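Local coordinates for EscD/YscD/HrpQ family type III secretion system inner membrane ring protein (Pseudomonas aeruginosa, PDB 6UID), which forms part of the inner membrane ring of the type III secretion system, its cytoplasmic domain probably meeting the sorting platform, at residues 74-77 with 78-82. Residues are numbered along the deposited sequence; the frame is centred on the assembly and turned at random.
Sequences QAQV and AGAIL
The side-chain amide of Gln76 meets the methyl of Ala80, the last residue of a type II beta turn that begins at Val77 and follows the edge strand 74-75 in this FHA-like beta domain. The turn closes with Ala80 N donating to Val77 O (3.1 Å, N-H...O angle 153°), and Gly79 takes its third position with phi 97°, a value glycine adopts readily. Closure brings Ala80 CB to 3.7 Å from Gln76 OE1. That amide illustrates how one glutamine can serve different partners through its two ends, NE2 turning to Gln74 O and OE1 to a water. With CG beside its own backbone N (chi1 -61°) and the chain bent again at chi2, it folds back so that NE2 reaches Gln74 O in a nearly straight bond of 3.0 Å; Gln74 O lies nearly in the amide plane of Gln76, whereas NE2 stands above the carbonyl plane of Gln74. The Leu82 CD2 methyl lies against Gln76 CG at 4.1 Å, while its isobutyl group also packs on Trp95 and Phe97 of strand 93-98. Backbone hydrogen bonds of Gly79 and Ala80 with Leu60 tie the bend to strand 57-63. Between Gln76 and Ile81 a water donates to both Gln76 OE1 (2.7 Å) and Ile81 O (2.8 Å).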
ATOM      1  N   GLN A  74       8.999  -6.225  -5.032  1.00 17.18           N
ATOM      2  CA  GLN A  74       9.285  -5.868  -6.414  1.00 17.77           C
ATOM      3  C   GLN A  74       8.720  -4.489  -6.717  1.00 15.78           C
ATOM      4  O   GLN A  74       7.524  -4.254  -6.521  1.00 15.51           O
ATOM      5  CB  GLN A  74       8.633  -6.892  -7.341  1.00 21.16           C
ATOM      6  CG  GLN A  74       9.154  -8.300  -7.147  1.00 31.66           C
ATOM      7  CD  GLN A  74      10.629  -8.422  -7.498  1.00 47.73           C
ATOM      8  OE1 GLN A  74      11.428  -8.907  -6.700  1.00 54.15           O
ATOM      9  NE2 GLN A  74      10.992  -7.973  -8.699  1.00 46.65           N
ATOM     10  N   ALA A  75       9.579  -3.590  -7.208  1.00 18.19           N
ATOM     11  CA  ALA A  75       9.135  -2.243  -7.537  1.00 16.34           C
ATOM     12  C   ALA A  75       8.057  -2.287  -8.600  1.00 17.07           C
ATOM     13  O   ALA A  75       8.154  -3.032  -9.578  1.00 19.88           O
ATOM     14  CB  ALA A  75      10.304  -1.400  -8.035  1.00 19.73           C
ATOM     15  N   GLN A  76       7.043  -1.457  -8.404  1.00 15.42           N
ATOM     16  CA  GLN A  76       5.917  -1.334  -9.314  1.00 15.98           C
ATOM     17  C   GLN A  76       5.983   0.005 -10.036  1.00 17.86           C
ATOM     18  O   GLN A  76       6.535   0.981  -9.519  1.00 20.18           O
ATOM     19  CB  GLN A  76       4.597  -1.438  -8.557  1.00 16.40           C
ATOM     20  CG  GLN A  76       4.395  -2.756  -7.824  1.00 16.16           C
ATOM     21  CD  GLN A  76       4.412  -3.929  -8.758  1.00 19.32           C
ATOM     22  OE1 GLN A  76       3.568  -4.014  -9.660  1.00 21.35           O
ATOM     23  NE2 GLN A  76       5.380  -4.833  -8.578  1.00 16.95           N
ATOM     24  N   VAL A  77       5.389   0.045 -11.222  1.00 18.09           N
ATOM     25  CA  VAL A  77       5.320   1.267 -12.015  1.00 18.05           C
ATOM     26  C   VAL A  77       3.882   1.766 -12.081  1.00 17.77           C
ATOM     27  O   VAL A  77       2.910   1.037 -11.832  1.00 16.28           O
ATOM     28  CB  VAL A  77       5.904   1.075 -13.431  1.00 17.87           C
ATOM     29  CG1 VAL A  77       7.378   0.707 -13.322  1.00 21.71           C
ATOM     30  CG2 VAL A  77       5.107   0.034 -14.213  1.00 20.71           C
ATOM     31  N   ALA A  78       3.750   3.041 -12.435  1.00 15.78           N
ATOM     32  CA  ALA A  78       2.435   3.634 -12.601  1.00 15.95           C
ATOM     33  C   ALA A  78       1.618   2.832 -13.603  1.00 15.83           C
ATOM     34  O   ALA A  78       2.114   2.445 -14.667  1.00 16.93           O
ATOM     35  CB  ALA A  78       2.569   5.079 -13.089  1.00 19.42           C
ATOM     36  N   GLY A  79       0.372   2.566 -13.247  1.00 14.86           N
ATOM     37  CA  GLY A  79      -0.543   1.847 -14.092  1.00 16.68           C
ATOM     38  C   GLY A  79      -0.640   0.378 -13.767  1.00 15.14           C
ATOM     39  O   GLY A  79      -1.503  -0.309 -14.318  1.00 15.64           O
ATOM     40  N   ALA A  80       0.225  -0.118 -12.889  1.00 15.43           N
ATOM     41  CA  ALA A  80       0.220  -1.539 -12.566  1.00 15.34           C
ATOM     42  C   ALA A  80      -1.069  -1.941 -11.859  1.00 13.42           C
ATOM     43  O   ALA A  80      -1.619  -1.197 -11.049  1.00 13.49           O
ATOM     44  CB  ALA A  80       1.390  -1.848 -11.636  1.00 19.25           C
ATOM     45  N   ILE A  81      -1.563  -3.122 -12.196  1.00 14.49           N
ATOM     46  CA  ILE A  81      -2.647  -3.759 -11.460  1.00 13.22           C
ATOM     47  C   ILE A  81      -2.019  -4.541 -10.316  1.00 14.38           C
ATOM     48  O   ILE A  81      -1.135  -5.378 -10.537  1.00 16.71           O
ATOM     49  CB  ILE A  81      -3.480  -4.677 -12.365  1.00 16.45           C
ATOM     50  CG1 ILE A  81      -4.235  -3.868 -13.436  1.00 18.74           C
ATOM     51  CG2 ILE A  81      -4.441  -5.532 -11.538  1.00 18.35           C
ATOM     52  CD1 ILE A  81      -5.279  -2.925 -12.918  1.00 17.39           C
ATOM     53  N   LEU A  82      -2.454  -4.249  -9.107  1.00 13.37           N
ATOM     54  CA  LEU A  82      -1.905  -4.867  -7.909  1.00 13.37           C
ATOM     55  C   LEU A  82      -2.678  -6.135  -7.573  1.00 17.25           C
ATOM     56  O   LEU A  82      -3.837  -6.300  -7.967  1.00 17.79           O
ATOM     57  CB  LEU A  82      -1.935  -3.871  -6.767  1.00 12.76           C
ATOM     58  CG  LEU A  82      -1.104  -2.606  -6.990  1.00 14.63           C
ATOM     59  CD1 LEU A  82      -1.257  -1.696  -5.765  1.00 14.62           C
ATOM     60  CD2 LEU A  82       0.353  -2.908  -7.290  1.00 16.07           C
TER
HETATM   61  O   HOH W   1       1.581  -5.713 -10.224  1.00 34.25           O